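Local coordinates for protein glucanase (Klebsiella pneumoniae, PDB 5GY3) that probably hydrolyses internal beta-1,4-glucosidic bonds in cellulose and related beta-glucans, as a family 8 glycoside hydrolase, at residues A179-G182 with Q183-W186; P212-S215 with F216-R220. All blocks are in the same frame, centred on the assembly; numbering follows the deposited sequence.

Contact 1: residues A179-G182 with Q183-W186; sequences ALLG and QMGW
L181 and M184 meet at the C-terminal end of helix 167-183, where the last backbone bonds shift to three-residue spacing. The thioether SD of M184 lies 4.1 Å from CD1 of L181, the two side chains crossing at about a right angle. M184 reaches back because its CG stands anti to its own carbonyl carbon (chi1 -59°) and the rest of the chain is extended; CG thereby passes 3.3 Å from the carbonyl O of L180, and the terminal CE comes to 4.4 Å from L180 CB. Q183 is likewise extended beyond CG but runs back along the other flank, its CG 3.4 Å from A179 O. In the backbone, Q183 N donates to L180 O at 2.9 Å and only weakly to A179 O, while M184 N bonds to L181 O at 3.0 Å. Both shorter bonds meet the carbonyl oxygen from well above its plane, not on a lone pair. Around this end, L180 packs on R130 and V132 of strand 130-133, L181 on I221 and L225 of helix 220-228, and both Q183 and M184 on M204 of strand 204-206.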
loop_
_atom_site.group_PDB
_atom_site.type_symbol
_atom_site.label_atom_id
_atom_site.label_comp_id
_atom_site.label_asym_id
_atom_site.label_seq_id
_atom_site.Cartn_x
_atom_site.Cartn_y
_atom_site.Cartn_z
ATOM N N ALA A 179 -15.925 -1.699 6.604
ATOM C CA ALA A 179 -16.858 -2.717 7.080
ATOM C C ALA A 179 -16.357 -4.120 6.763
ATOM O O ALA A 179 -16.439 -5.016 7.612
ATOM C CB ALA A 179 -18.247 -2.502 6.479
ATOM N N LEU A 180 -15.836 -4.340 5.552
ATOM C CA LEU A 180 -15.321 -5.666 5.214
ATOM C C LEU A 180 -14.127 -6.024 6.093
ATOM O O LEU A 180 -14.068 -7.121 6.657
ATOM C CB LEU A 180 -14.949 -5.734 3.731
ATOM C CG LEU A 180 -16.122 -5.904 2.761
ATOM C CD1 LEU A 180 -15.665 -5.602 1.336
ATOM C CD2 LEU A 180 -16.752 -7.326 2.868
ATOM N N LEU A 181 -13.175 -5.092 6.231
ATOM C CA LEU A 181 -12.017 -5.348 7.084
ATOM C C LEU A 181 -12.447 -5.678 8.509
ATOM O O LEU A 181 -11.854 -6.555 9.156
ATOM C CB LEU A 181 -11.070 -4.144 7.050
ATOM C CG LEU A 181 -9.805 -4.169 7.923
ATOM C CD1 LEU A 181 -8.942 -5.385 7.589
ATOM C CD2 LEU A 181 -9.003 -2.870 7.782
ATOM N N GLY A 182 -13.490 -4.996 9.005
ATOM C CA GLY A 182 -13.986 -5.274 10.349
ATOM C C GLY A 182 -14.512 -6.684 10.501
ATOM O O GLY A 182 -14.488 -7.249 11.602
ATOM N N GLN A 183 -14.959 -7.287 9.402
ATOM C CA GLN A 183 -15.447 -8.656 9.423
ATOM C C GLN A 183 -14.349 -9.684 9.216
ATOM O O GLN A 183 -14.602 -10.870 9.412
ATOM C CB GLN A 183 -16.540 -8.838 8.360
ATOM C CG GLN A 183 -17.758 -7.955 8.608
ATOM C CD GLN A 183 -18.658 -7.845 7.386
ATOM O OE1 GLN A 183 -18.556 -8.645 6.463
ATOM N NE2 GLN A 183 -19.544 -6.847 7.376
ATOM N N MET A 184 -13.140 -9.263 8.833
ATOM C CA MET A 184 -12.053 -10.204 8.619
ATOM C C MET A 184 -11.368 -10.542 9.940
ATOM O O MET A 184 -11.486 -9.819 10.935
ATOM C CB MET A 184 -11.030 -9.625 7.642
ATOM C CG MET A 184 -11.586 -9.281 6.266
ATOM S SD MET A 184 -10.299 -8.500 5.271
ATOM C CE MET A 184 -11.211 -8.114 3.773
ATOM N N GLY A 185 -10.638 -11.655 9.939
ATOM C CA GLY A 185 -9.801 -12.005 11.077
ATOM C C GLY A 185 -9.977 -13.460 11.444
ATOM O O GLY A 185 -11.113 -13.941 11.510
ATOM N N TRP A 186 -8.870 -14.173 11.664
ATOM C CA TRP A 186 -8.908 -15.617 11.847
ATOM C C TRP A 186 -7.953 -16.024 12.960
ATOM O O TRP A 186 -7.018 -15.301 13.298
ATOM C CB TRP A 186 -8.582 -16.352 10.527
ATOM C CG TRP A 186 -9.650 -16.043 9.545
ATOM C CD1 TRP A 186 -10.861 -16.660 9.444
ATOM C CD2 TRP A 186 -9.666 -14.963 8.594
ATOM N NE1 TRP A 186 -11.625 -16.051 8.466
ATOM C CE2 TRP A 186 -10.913 -15.006 7.937
ATOM C CE3 TRP A 186 -8.745 -13.965 8.235
ATOM C CZ2 TRP A 186 -11.268 -14.095 6.933
ATOM C CZ3 TRP A 186 -9.097 -13.062 7.233
ATOM C CH2 TRP A 186 -10.351 -13.139 6.594
#

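Contact 2: residues P212-S215 with F216-R220; sequences PRMS and FDAIR
This is a local contact round a turn, where the chain leaves the short strand 213-214 and folds back on itself just ahead of helix 220-228. The carbonyl O of S215 accepts a hydrogen bond from the backbone N of I219 at 3.1 Å, with an N-H...O angle of 154° and the donor nearly in line with the C=O bond. CB and CG2 of I219 both lie 3.4 Å from S215 O, so the branched side chain lies against the accepting oxygen. On the apolar side, M214 bends at chi2 and chi3 after its CG has turned anti to the backbone N (chi1 -159°), which lays CG 3.6 Å from CB of A218 and carries SD to within 4.3 Å of I219 CB. The hydroxyl of S215 takes another route: a water 2.7 Å from S215 OG is also held, weakly, by D217 N. D194 gathers the loop from outside, its OD1 accepting from the backbone N of both S215 and A218. Beyond the bend, a type I turn spans D217 to R220; R220 NH2 forms a salt bridge with D217 OD1 (3.3 Å), whose hydrogen bond is weak, while D217 OD2 accepts from N149. With the side chain of D217 about 6 Å from that of D87, the predicted nucleophile, this strand-to-helix turn belongs to the loops around the probable active site of the (alpha/alpha)6 barrel of family 8 glycoside hydrolases.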
loop_
_atom_site.group_PDB
_atom_site.type_symbol
_atom_site.label_atom_id
_atom_site.label_comp_id
_atom_site.label_asym_id
_atom_site.label_seq_id
_atom_site.Cartn_x
_atom_site.Cartn_y
_atom_site.Cartn_z
ATOM N N PRO A 212 -1.514 -18.481 4.266
ATOM C CA PRO A 212 -2.517 -17.678 4.990
ATOM C C PRO A 212 -1.892 -16.927 6.159
ATOM O O PRO A 212 -2.250 -17.125 7.315
ATOM C CB PRO A 212 -3.521 -18.746 5.441
ATOM C CG PRO A 212 -2.647 -19.947 5.709
ATOM C CD PRO A 212 -1.568 -19.908 4.641
ATOM N N ARG A 213 -0.911 -16.086 5.850
ATOM C CA ARG A 213 -0.174 -15.325 6.843
ATOM C C ARG A 213 -0.581 -13.864 6.788
ATOM O O ARG A 213 -0.808 -13.319 5.703
ATOM C CB ARG A 213 1.333 -15.415 6.588
ATOM C CG ARG A 213 1.904 -16.813 6.709
ATOM C CD ARG A 213 3.333 -16.835 6.198
ATOM N NE ARG A 213 3.903 -18.176 6.338
ATOM C CZ ARG A 213 5.160 -18.472 6.035
ATOM N NH1 ARG A 213 5.957 -17.519 5.574
ATOM N NH2 ARG A 213 5.606 -19.710 6.193
ATOM N N MET A 214 -0.695 -13.257 7.970
ATOM C CA MET A 214 -0.442 -11.833 8.168
ATOM C C MET A 214 1.059 -11.638 8.011
ATOM O O MET A 214 1.828 -11.979 8.913
ATOM C CB MET A 214 -0.900 -11.385 9.556
ATOM C CG MET A 214 -1.138 -9.866 9.663
ATOM S SD MET A 214 0.347 -8.909 9.496
ATOM C CE MET A 214 1.278 -9.545 10.897
ATOM N N SER A 215 1.491 -11.089 6.874
ATOM C CA SER A 215 2.926 -10.891 6.673
ATOM C C SER A 215 3.206 -9.582 5.939
ATOM O O SER A 215 2.749 -8.524 6.379
ATOM C CB SER A 215 3.546 -12.090 5.938
ATOM O OG SER A 215 3.048 -12.227 4.626
ATOM N N PHE A 216 3.984 -9.612 4.859
ATOM C CA PHE A 216 4.540 -8.357 4.350
ATOM C C PHE A 216 3.519 -7.471 3.644
ATOM O O PHE A 216 3.765 -6.261 3.518
ATOM C CB PHE A 216 5.706 -8.642 3.399
ATOM C CG PHE A 216 6.847 -9.352 4.052
ATOM C CD1 PHE A 216 7.693 -8.674 4.915
ATOM C CD2 PHE A 216 7.068 -10.701 3.815
ATOM C CE1 PHE A 216 8.756 -9.322 5.521
ATOM C CE2 PHE A 216 8.128 -11.364 4.422
ATOM C CZ PHE A 216 8.970 -10.674 5.276
ATOM N N ASP A 217 2.404 -8.030 3.165
ATOM C CA ASP A 217 1.317 -7.196 2.659
ATOM C C ASP A 217 0.462 -6.676 3.811
ATOM O O ASP A 217 0.285 -5.458 3.973
ATOM C CB ASP A 217 0.440 -7.974 1.674
ATOM C CG ASP A 217 0.988 -7.974 0.250
ATOM O OD1 ASP A 217 2.021 -7.317 -0.022
ATOM O OD2 ASP A 217 0.362 -8.626 -0.604
ATOM N N ALA A 218 -0.032 -7.595 4.644
ATOM C CA ALA A 218 -1.050 -7.255 5.637
ATOM C C ALA A 218 -0.554 -6.250 6.668
ATOM O O ALA A 218 -1.362 -5.469 7.194
ATOM C CB ALA A 218 -1.533 -8.528 6.329
ATOM N N ILE A 219 0.754 -6.246 6.957
ATOM C CA ILE A 219 1.303 -5.328 7.951
ATOM C C ILE A 219 1.092 -3.867 7.551
ATOM O O ILE A 219 1.139 -2.980 8.407
ATOM C CB ILE A 219 2.796 -5.657 8.175
ATOM C CG1 ILE A 219 3.334 -4.940 9.417
ATOM C CG2 ILE A 219 3.616 -5.272 6.951
ATOM C CD1 ILE A 219 2.551 -5.260 10.676
ATOM N N ARG A 220 0.829 -3.582 6.273
ATOM C CA ARG A 220 0.520 -2.209 5.886
ATOM C C ARG A 220 -0.863 -1.759 6.352
ATOM O O ARG A 220 -1.129 -0.552 6.360
ATOM C CB ARG A 220 0.631 -2.046 4.366
ATOM C CG ARG A 220 2.066 -2.091 3.898
ATOM C CD ARG A 220 2.194 -1.702 2.438
ATOM N NE ARG A 220 1.317 -2.512 1.595
ATOM C CZ ARG A 220 1.706 -3.585 0.916
ATOM N NH1 ARG A 220 2.971 -3.980 0.982
ATOM N NH2 ARG A 220 0.829 -4.256 0.166
HETATM O O HOH W 1 3.490 -11.187 2.197
#

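How the contacts relate
Contacts 1 and 2 follow each other along the chain, and they illustrate two ways of handling the end of a helix: 179-186 ends one, whereas 212-220 leads into another. Their centres lie 14 Å apart and their nearest atoms about 7 Å, so they do not touch. Helix 220-228 connects them indirectly: it starts where contact 2 finishes and also packs against contact 1. Their settings differ. The centre of contact 2 is about 11 Å from that of the chain, with the D217 side chain near the predicted nucleophile D87; the centre of contact 1 is about 18 Å from that of the chain, away from the annotated site.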